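Alpha-galactosidase 1 (Saccharomyces cerevisiae, PDB 3LRK) hydrolyses terminal, non-reducing alpha-D-galactose residues in alpha-D-galactosides, including galactose oligosaccharides, galactomannans and galactolipids. Local coordinates at residues D54-L59 against A294-L299; L264-G269 against S305-A310; A278-W283 against S311-N316. The protein carries 1 engineered substitution. One frame throughout, in Å; residues are numbered along the deposited sequence.

Contact 1 (D54-L59 against A294-L299); sequences DRISDL and ANVNNL. With NAG (2-acetamido-2-deoxy-beta-D-glucopyranose), chain B.
R55 reaches from helix 46-58, which follows the first strand of the (beta/alpha)8 barrel, to the loop after the eighth, joining the two ends of the barrel where it closes. Its NE donates to V296 O over 3.0 Å in an almost straight bond (N-H...O 170°). The acceptor lies in the guanidinium plane, whereas the donor stands above the plane of the V296 carbonyl. The amide of N297 crosses this side chain obliquely, ND2 3.5 Å from R55 CD, with amide and guanidinium planes only 9° apart. L59 CD2 stands over the rim of one guanidinium face, 3.7 Å above its plane. Alongside the aliphatic part of R55, V296 CG2 packs 3.8 Å from I56 CG1, the two side chains crossing at about a right angle. The bend of R55 at chi2 (71°) helps place NE beside the carbonyl. One water accepts from both R55 NH2, at 3.0 Å, and L299 N. Further out, NH2 also bonds L410 O, an Asx turn (N297 N to N295 OD1) shapes the loop, and N298 ND2 donates to O3 of a glycan N-acetylglucosamine. An alanine in place of R55 would probably loosen the loop against the helix, losing the bonds to V296 O and L410 O and the water bridge. Because R412 brings a like charge close to R55 NH1, the carbonyls of V296 and L410 probably help to stabilise the buried guanidinium.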
loop_
_atom_site.group_PDB
_atom_site.type_symbol
_atom_site.label_atom_id
_atom_site.label_comp_id
_atom_site.label_asym_id
_atom_site.label_seq_id
_atom_site.Cartn_x
_atom_site.Cartn_y
_atom_site.Cartn_z
ATOM N N ASP A 54 24.931 22.390 -33.382
ATOM C CA ASP A 54 26.000 22.377 -34.396
ATOM C C ASP A 54 26.982 21.245 -34.121
ATOM O O ASP A 54 27.369 20.518 -35.038
ATOM C CB ASP A 54 26.756 23.715 -34.427
ATOM C CG ASP A 54 25.986 24.827 -35.139
ATOM O OD1 ASP A 54 24.903 24.584 -35.713
ATOM O OD2 ASP A 54 26.485 25.964 -35.132
ATOM N N ARG A 55 27.376 21.108 -32.855
ATOM C CA ARG A 55 28.303 20.062 -32.407
ATOM C C ARG A 55 27.716 18.662 -32.595
ATOM O O ARG A 55 28.406 17.771 -33.067
ATOM C CB ARG A 55 28.706 20.299 -30.945
ATOM C CG ARG A 55 29.587 19.226 -30.293
ATOM C CD ARG A 55 31.014 19.222 -30.829
ATOM N NE ARG A 55 31.958 18.639 -29.871
ATOM C CZ ARG A 55 33.245 18.388 -30.123
ATOM N NH1 ARG A 55 33.771 18.642 -31.320
ATOM N NH2 ARG A 55 34.009 17.871 -29.171
ATOM N N ILE A 56 26.438 18.478 -32.247
ATOM C CA ILE A 56 25.775 17.172 -32.412
ATOM C C ILE A 56 25.663 16.794 -33.890
ATOM O O ILE A 56 25.846 15.633 -34.260
ATOM C CB ILE A 56 24.391 17.131 -31.690
ATOM C CG1 ILE A 56 24.608 17.184 -30.170
ATOM C CG2 ILE A 56 23.586 15.881 -32.081
ATOM C CD1 ILE A 56 23.341 17.253 -29.351
ATOM N N SER A 57 25.366 17.784 -34.726
ATOM C CA SER A 57 25.406 17.605 -36.173
ATOM C C SER A 57 26.815 17.204 -36.652
ATOM O O SER A 57 26.977 16.178 -37.331
ATOM C CB SER A 57 24.932 18.880 -36.886
ATOM O OG SER A 57 24.748 18.642 -38.269
ATOM N N ASP A 58 27.821 18.001 -36.285
ATOM C CA ASP A 58 29.197 17.806 -36.789
ATOM C C ASP A 58 29.824 16.488 -36.325
ATOM O O ASP A 58 30.592 15.871 -37.072
ATOM C CB ASP A 58 30.103 18.994 -36.438
ATOM C CG ASP A 58 29.707 20.273 -37.154
ATOM O OD1 ASP A 58 29.009 20.209 -38.196
ATOM O OD2 ASP A 58 30.103 21.359 -36.673
ATOM N N LEU A 59 29.476 16.044 -35.114
ATOM C CA LEU A 59 29.929 14.734 -34.613
ATOM C C LEU A 59 29.237 13.550 -35.293
ATOM O O LEU A 59 29.576 12.396 -35.030
ATOM C CB LEU A 59 29.791 14.634 -33.082
ATOM C CG LEU A 59 30.613 15.607 -32.221
ATOM C CD1 LEU A 59 30.264 15.439 -30.739
ATOM C CD2 LEU A 59 32.132 15.470 -32.450
ATOM N N ALA A 294 25.046 14.212 -21.530
ATOM C CA ALA A 294 26.382 14.808 -21.519
ATOM C C ALA A 294 26.426 16.211 -22.142
ATOM O O ALA A 294 25.507 16.621 -22.862
ATOM C CB ALA A 294 27.361 13.881 -22.225
ATOM N N ASN A 295 27.484 16.957 -21.820
ATOM C CA ASN A 295 27.825 18.182 -22.545
ATOM C C ASN A 295 28.621 17.748 -23.764
ATOM O O ASN A 295 29.742 17.245 -23.624
ATOM C CB ASN A 295 28.666 19.124 -21.668
ATOM C CG ASN A 295 29.108 20.398 -22.401
ATOM O OD1 ASN A 295 28.826 20.593 -23.586
ATOM N ND2 ASN A 295 29.791 21.280 -21.679
ATOM N N VAL A 296 28.043 17.915 -24.950
ATOM C CA VAL A 296 28.668 17.404 -26.175
ATOM C C VAL A 296 29.939 18.183 -26.564
ATOM O O VAL A 296 30.776 17.674 -27.311
ATOM C CB VAL A 296 27.670 17.302 -27.370
ATOM C CG1 VAL A 296 26.573 16.264 -27.077
ATOM C CG2 VAL A 296 27.059 18.659 -27.705
ATOM N N ASN A 297 30.071 19.402 -26.041
ATOM C CA ASN A 297 31.280 20.215 -26.232
ATOM C C ASN A 297 32.296 19.983 -25.112
ATOM O O ASN A 297 33.345 20.625 -25.058
ATOM C CB ASN A 297 30.927 21.703 -26.352
ATOM C CG ASN A 297 30.290 22.050 -27.692
ATOM O OD1 ASN A 297 29.092 22.329 -27.762
ATOM N ND2 ASN A 297 31.091 22.038 -28.765
ATOM N N ASN A 298 31.964 19.057 -24.218
ATOM C CA ASN A 298 32.849 18.651 -23.145
ATOM C C ASN A 298 32.630 17.159 -22.904
ATOM O O ASN A 298 32.341 16.715 -21.786
ATOM C CB ASN A 298 32.555 19.474 -21.885
ATOM C CG ASN A 298 33.683 19.434 -20.881
ATOM O OD1 ASN A 298 34.762 18.906 -21.158
ATOM N ND2 ASN A 298 33.445 20.007 -19.706
ATOM N N LEU A 299 32.744 16.399 -23.990
ATOM C CA LEU A 299 32.473 14.976 -24.001
ATOM C C LEU A 299 33.778 14.225 -24.258
ATOM O O LEU A 299 34.479 14.516 -25.239
ATOM C CB LEU A 299 31.447 14.661 -25.097
ATOM C CG LEU A 299 31.033 13.209 -25.364
ATOM C CD1 LEU A 299 30.274 12.626 -24.174
ATOM C CD2 LEU A 299 30.188 13.129 -26.618
HETATM C C1 NAG B . 36.069 16.778 -16.397
HETATM C C2 NAG B . 35.497 18.189 -16.592
HETATM C C3 NAG B . 36.020 18.862 -17.869
HETATM C C4 NAG B . 37.544 18.782 -17.971
HETATM C C5 NAG B . 38.044 17.364 -17.666
HETATM C C6 NAG B . 39.568 17.337 -17.554
HETATM C C7 NAG B . 33.353 19.055 -15.823
HETATM C C8 NAG B . 31.866 19.082 -16.034
HETATM N N2 NAG B . 34.041 18.190 -16.568
HETATM O O3 NAG B . 35.630 20.218 -17.896
HETATM O O4 NAG B . 37.954 19.190 -19.260
HETATM O O5 NAG B . 37.486 16.856 -16.459
HETATM O O6 NAG B . 40.101 16.670 -18.675
HETATM O O7 NAG B . 33.878 19.808 -14.999
HETATM O O HOH W 1 34.364 17.216 -26.297
#

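Contact 2 (L264-G269 against S305-A310). With NAG (2-acetamido-2-deoxy-beta-D-glucopyranose), chain C.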
loop_
_atom_site.group_PDB
_atom_site.type_symbol
_atom_site.label_atom_id
_atom_site.label_comp_id
_atom_site.label_asym_id
_atom_site.label_seq_id
_atom_site.Cartn_x
_atom_site.Cartn_y
_atom_site.Cartn_z
ATOM N N LEU A 264 20.480 9.629 -20.447
ATOM C CA LEU A 264 21.722 8.876 -20.292
ATOM C C LEU A 264 22.785 9.681 -19.558
ATOM O O LEU A 264 22.969 10.874 -19.823
ATOM C CB LEU A 264 22.250 8.443 -21.675
ATOM C CG LEU A 264 21.363 7.415 -22.386
ATOM C CD1 LEU A 264 21.532 7.422 -23.918
ATOM C CD2 LEU A 264 21.573 6.010 -21.790
ATOM N N GLU A 265 23.480 9.016 -18.642
ATOM C CA GLU A 265 24.533 9.626 -17.855
ATOM C C GLU A 265 25.906 9.318 -18.460
ATOM O O GLU A 265 26.940 9.640 -17.873
ATOM C CB GLU A 265 24.457 9.151 -16.403
ATOM C CG GLU A 265 23.162 9.544 -15.688
ATOM C CD GLU A 265 23.183 10.956 -15.115
ATOM O OE1 GLU A 265 24.082 11.765 -15.442
ATOM O OE2 GLU A 265 22.278 11.268 -14.324
ATOM N N VAL A 266 25.897 8.694 -19.637
ATOM C CA VAL A 266 27.118 8.466 -20.401
ATOM C C VAL A 266 27.787 9.825 -20.636
ATOM O O VAL A 266 27.150 10.769 -21.102
ATOM C CB VAL A 266 26.832 7.740 -21.746
ATOM C CG1 VAL A 266 28.119 7.543 -22.557
ATOM C CG2 VAL A 266 26.156 6.390 -21.502
ATOM N N GLY A 267 29.060 9.922 -20.266
ATOM C CA GLY A 267 29.806 11.171 -20.399
ATOM C C GLY A 267 29.504 12.183 -19.311
ATOM O O GLY A 267 29.929 13.337 -19.405
ATOM N N VAL A 268 28.756 11.762 -18.290
ATOM C CA VAL A 268 28.456 12.620 -17.140
ATOM C C VAL A 268 29.074 12.009 -15.880
ATOM O O VAL A 268 28.990 10.801 -15.654
ATOM C CB VAL A 268 26.923 12.826 -16.921
ATOM C CG1 VAL A 268 26.654 13.885 -15.839
ATOM C CG2 VAL A 268 26.225 13.219 -18.214
ATOM N N GLY A 269 29.684 12.852 -15.058
ATOM C CA GLY A 269 30.280 12.401 -13.811
ATOM C C GLY A 269 31.375 11.375 -14.030
ATOM O O GLY A 269 32.146 11.467 -14.995
ATOM N N SER A 305 32.190 7.290 -28.151
ATOM C CA SER A 305 32.062 6.049 -28.927
ATOM C C SER A 305 30.973 5.115 -28.379
ATOM O O SER A 305 30.496 4.226 -29.087
ATOM C CB SER A 305 33.394 5.314 -29.043
ATOM O OG SER A 305 33.840 4.880 -27.786
ATOM N N ILE A 306 30.594 5.316 -27.118
ATOM C CA ILE A 306 29.428 4.617 -26.570
ATOM C C ILE A 306 28.146 5.147 -27.248
ATOM O O ILE A 306 27.372 4.366 -27.825
ATOM C CB ILE A 306 29.394 4.678 -25.017
ATOM C CG1 ILE A 306 30.475 3.741 -24.456
ATOM C CG2 ILE A 306 28.003 4.278 -24.467
ATOM C CD1 ILE A 306 30.864 4.002 -23.031
ATOM N N TYR A 307 27.960 6.469 -27.229
ATOM C CA TYR A 307 26.804 7.104 -27.884
ATOM C C TYR A 307 26.723 6.808 -29.381
ATOM O O TYR A 307 25.652 6.890 -29.974
ATOM C CB TYR A 307 26.854 8.620 -27.721
ATOM C CG TYR A 307 26.394 9.141 -26.381
ATOM C CD1 TYR A 307 27.240 9.927 -25.599
ATOM C CD2 TYR A 307 25.102 8.867 -25.903
ATOM C CE1 TYR A 307 26.819 10.430 -24.359
ATOM C CE2 TYR A 307 24.674 9.361 -24.664
ATOM C CZ TYR A 307 25.535 10.137 -23.903
ATOM O OH TYR A 307 25.109 10.615 -22.689
ATOM N N SER A 308 27.866 6.490 -29.986
ATOM C CA SER A 308 27.941 6.310 -31.430
ATOM C C SER A 308 27.917 4.843 -31.865
ATOM O O SER A 308 28.089 4.549 -33.048
ATOM C CB SER A 308 29.178 7.027 -31.992
ATOM O OG SER A 308 30.342 6.257 -31.760
ATOM N N GLN A 309 27.677 3.925 -30.926
ATOM C CA GLN A 309 27.623 2.496 -31.265
ATOM C C GLN A 309 26.338 2.139 -32.024
ATOM O O GLN A 309 25.287 1.860 -31.420
ATOM C CB GLN A 309 27.828 1.610 -30.024
ATOM C CG GLN A 309 28.021 0.097 -30.328
ATOM C CD GLN A 309 29.400 -0.241 -30.916
ATOM O OE1 GLN A 309 30.189 0.648 -31.228
ATOM N NE2 GLN A 309 29.683 -1.529 -31.065
ATOM N N ALA A 310 26.449 2.133 -33.353
ATOM C CA ALA A 310 25.332 1.873 -34.260
ATOM C C ALA A 310 24.606 0.564 -33.974
ATOM O O ALA A 310 23.387 0.501 -34.071
ATOM C CB ALA A 310 25.808 1.912 -35.707
HETATM C C1 NAG C . 34.900 12.873 -13.482
HETATM C C2 NAG C . 34.601 14.154 -14.288
HETATM C C3 NAG C . 35.813 14.811 -14.997
HETATM C C4 NAG C . 37.145 14.563 -14.270
HETATM C C5 NAG C . 37.200 13.124 -13.784
HETATM C C6 NAG C . 38.519 12.749 -13.116
HETATM C C7 NAG C . 32.837 14.780 -15.875
HETATM C C8 NAG C . 32.321 14.411 -17.234
HETATM N N2 NAG C . 33.559 13.849 -15.255
HETATM O O3 NAG C . 35.587 16.213 -15.148
HETATM O O4 NAG C . 38.239 14.816 -15.125
HETATM O O5 NAG C . 36.152 13.004 -12.853
HETATM O O6 NAG C . 38.512 11.365 -12.861
HETATM O O7 NAG C . 32.595 15.888 -15.389
#
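With CG anti to its own carbonyl carbon (chi1 -79°), Y307 brings its ring from helix 301-307 up to the loop after the seventh barrel strand, 258-260; there V266 holds CG1 anti to the backbone N (chi1 178°), over the ring. The two side chains meet tip to tip, V266 CG1 making a CH-pi contact 4.0 Å from the Y307 ring centroid, displaced towards the rim, and V266 CB coming within 3.5 Å of Y307 CZ. L264 CD1 takes the ring edge, 3.8 Å from Y307 CE2, while V266 CG1 also packs 3.8 Å from I306 CG2. The hydroxyl of Y307 donates to V266 O over a short 2.6 Å, in the carbonyl plane and on a lone pair (C=O...O 126°). That carbonyl belongs to a type II turn from E265 to V268, with G267 at positive phi. The neighbouring E265 side chain lies about 7 Å from that of the proton donor D209. Past the turn, G269 O accepts from N2 of a glycan N-acetylglucosamine. The buried tyrosine hydroxyl thus spends its proton on V266 O and accepts a weak hydrogen bond from G293 N, so one phenol links the loop to the chain leaving the eighth strand.

Contact 3 (A278-W283 against S311-N316); sequences AHFSMW and SVIAIN
H279 points its CE1 edge at one face of the W283 indole, CE1 3.2 Å above the plane and over its centre, while W283 CZ2 in turn lies in the plane of the H279 ring, at its edge. The third flat group, the phenyl of F280, turns to the other helix and takes I313 CG1 at its edge, near the ring plane, and V312 CG1 obliquely. This is helix packing on the outside of the TIM barrel, where helix 273-285, the connection between the seventh and eighth strands, lies beside helix 310-316, which comes after the eighth. The two segments run in broadly the same direction, their axes 31° apart and 9.4 Å at closest approach.

F280 has CG anti to its backbone N (chi1 -172°), which brings the ring against helix 310-316. V312 likewise has CG1 anti to N (chi1 173°), and brings this methyl to 3.6 Å from F280 CE2 and 4.0 Å from S281 CA. I313 continues the apolar seam, its CG1 3.9 Å from F280 CZ. S281 lies beside V312, but its OG has its polar partners elsewhere, at K277 O and W397 NE1. Strands of the C-terminal beta sandwich touch both helices, I462 meeting S281 and M282 and V356 meeting I315, so that the contact lies at the junction of the two domains. W283 NE1 bonds D262 O, tying the indole back to the loop after the seventh strand. At the C-terminal end of helix 310-316, N316 ND2 donates to S288 O and A284 O; W283 O, 3.7 Å from N316 ND2, is not hydrogen-bonded to it.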
loop_
_atom_site.group_PDB
_atom_site.type_symbol
_atom_site.label_atom_id
_atom_site.label_comp_id
_atom_site.label_asym_id
_atom_site.label_seq_id
_atom_site.Cartn_x
_atom_site.Cartn_y
_atom_site.Cartn_z
ATOM N N ALA A 278 27.176 -0.762 -19.933
ATOM C CA ALA A 278 26.037 -1.440 -19.306
ATOM C C ALA A 278 24.795 -0.550 -19.343
ATOM O O ALA A 278 23.719 -0.993 -19.733
ATOM C CB ALA A 278 26.377 -1.819 -17.872
ATOM N N HIS A 279 24.981 0.715 -18.962
ATOM C CA HIS A 279 23.916 1.715 -18.891
ATOM C C HIS A 279 23.309 2.003 -20.278
ATOM O O HIS A 279 22.087 1.925 -20.453
ATOM C CB HIS A 279 24.486 2.964 -18.194
ATOM C CG HIS A 279 23.593 4.169 -18.203
ATOM N ND1 HIS A 279 22.232 4.109 -17.983
ATOM C CD2 HIS A 279 23.895 5.485 -18.339
ATOM C CE1 HIS A 279 21.728 5.330 -18.030
ATOM N NE2 HIS A 279 22.717 6.185 -18.237
ATOM N N PHE A 280 24.160 2.289 -21.266
ATOM C CA PHE A 280 23.702 2.557 -22.631
ATOM C C PHE A 280 23.019 1.334 -23.257
ATOM O O PHE A 280 21.949 1.460 -23.857
ATOM C CB PHE A 280 24.867 3.061 -23.501
ATOM C CG PHE A 280 24.460 3.533 -24.870
ATOM C CD1 PHE A 280 23.812 4.767 -25.048
ATOM C CD2 PHE A 280 24.755 2.759 -25.999
ATOM C CE1 PHE A 280 23.452 5.208 -26.322
ATOM C CE2 PHE A 280 24.404 3.188 -27.278
ATOM C CZ PHE A 280 23.749 4.407 -27.453
ATOM N N SER A 281 23.628 0.159 -23.083
ATOM C CA SER A 281 23.102 -1.098 -23.629
ATOM C C SER A 281 21.752 -1.479 -23.027
ATOM O O SER A 281 20.864 -1.942 -23.746
ATOM C CB SER A 281 24.084 -2.252 -23.411
ATOM O OG SER A 281 25.329 -1.998 -24.039
ATOM N N MET A 282 21.603 -1.296 -21.714
ATOM C CA MET A 282 20.342 -1.667 -21.053
ATOM C C MET A 282 19.185 -0.706 -21.387
ATOM O O MET A 282 18.068 -1.157 -21.646
ATOM C CB MET A 282 20.527 -1.881 -19.545
ATOM C CG MET A 282 21.338 -3.157 -19.185
ATOM S SD MET A 282 20.841 -4.657 -20.073
ATOM C CE MET A 282 19.143 -4.780 -19.492
ATOM N N TRP A 283 19.468 0.597 -21.420
ATOM C CA TRP A 283 18.501 1.605 -21.905
ATOM C C TRP A 283 18.079 1.310 -23.353
ATOM O O TRP A 283 16.892 1.385 -23.691
ATOM C CB TRP A 283 19.073 3.028 -21.793
ATOM C CG TRP A 283 18.793 3.808 -20.490
ATOM C CD1 TRP A 283 18.308 5.088 -20.401
ATOM C CD2 TRP A 283 18.990 3.364 -19.131
ATOM N NE1 TRP A 283 18.198 5.473 -19.075
ATOM C CE2 TRP A 283 18.609 4.432 -18.278
ATOM C CE3 TRP A 283 19.454 2.169 -18.549
ATOM C CZ2 TRP A 283 18.676 4.339 -16.878
ATOM C CZ3 TRP A 283 19.515 2.077 -17.149
ATOM C CH2 TRP A 283 19.119 3.156 -16.333
ATOM N N SER A 311 25.372 -0.460 -33.608
ATOM C CA SER A 311 24.868 -1.802 -33.313
ATOM C C SER A 311 23.877 -1.797 -32.143
ATOM O O SER A 311 22.868 -2.513 -32.146
ATOM C CB SER A 311 26.055 -2.694 -32.948
ATOM O OG SER A 311 25.780 -4.029 -33.300
ATOM N N VAL A 312 24.188 -0.996 -31.134
ATOM C CA VAL A 312 23.355 -0.917 -29.936
ATOM C C VAL A 312 22.111 -0.049 -30.183
ATOM O O VAL A 312 21.008 -0.397 -29.740
ATOM C CB VAL A 312 24.187 -0.454 -28.717
ATOM C CG1 VAL A 312 23.303 -0.199 -27.499
ATOM C CG2 VAL A 312 25.262 -1.492 -28.379
ATOM N N ILE A 313 22.285 1.061 -30.897
ATOM C CA ILE A 313 21.166 1.918 -31.324
ATOM C C ILE A 313 20.157 1.153 -32.198
ATOM O O ILE A 313 18.938 1.343 -32.075
ATOM C CB ILE A 313 21.665 3.190 -32.060
ATOM C CG1 ILE A 313 22.569 4.027 -31.145
ATOM C CG2 ILE A 313 20.482 4.038 -32.580
ATOM C CD1 ILE A 313 23.312 5.173 -31.867
ATOM N N ALA A 314 20.668 0.263 -33.052
ATOM C CA ALA A 314 19.812 -0.546 -33.911
ATOM C C ALA A 314 18.865 -1.452 -33.096
ATOM O O ALA A 314 17.739 -1.701 -33.522
ATOM C CB ALA A 314 20.652 -1.371 -34.881
ATOM N N ILE A 315 19.329 -1.928 -31.939
ATOM C CA ILE A 315 18.486 -2.661 -30.980
ATOM C C ILE A 315 17.341 -1.774 -30.497
ATOM O O ILE A 315 16.181 -2.184 -30.528
ATOM C CB ILE A 315 19.290 -3.180 -29.748
ATOM C CG1 ILE A 315 20.389 -4.173 -30.169
ATOM C CG2 ILE A 315 18.352 -3.806 -28.681
ATOM C CD1 ILE A 315 19.887 -5.391 -30.975
ATOM N N ASN A 316 17.692 -0.565 -30.055
ATOM C CA ASN A 316 16.740 0.406 -29.524
ATOM C C ASN A 316 15.733 0.840 -30.572
ATOM O O ASN A 316 14.578 1.105 -30.262
ATOM C CB ASN A 316 17.476 1.638 -28.987
ATOM C CG ASN A 316 16.534 2.647 -28.339
ATOM O OD1 ASN A 316 16.216 3.674 -28.931
ATOM N ND2 ASN A 316 16.063 2.338 -27.133
#

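In the fold
From the N terminus, the chain lays down 54-59, 264-269 and 278-283 before their partners 294-299, 305-310 and 311-316 follow in the same order, so all three contacts cross and none nests. Contact 1 closes a loop of 234 residues, bringing helix 46-58 to the chain beyond the eighth barrel strand; contact 2 closes a loop around helix 273-285 and that strand, contact 3 one around the strand and helix 301-307. Contact 2 is the middle piece: A294 CB packs 3.3 Å from V266 O, and H279 NE2 probably hydrogen-bonds E265 N. Contacts 1 and 3, centres about 20 Å apart, do not touch. Together they join the barrel's start to its closing helices.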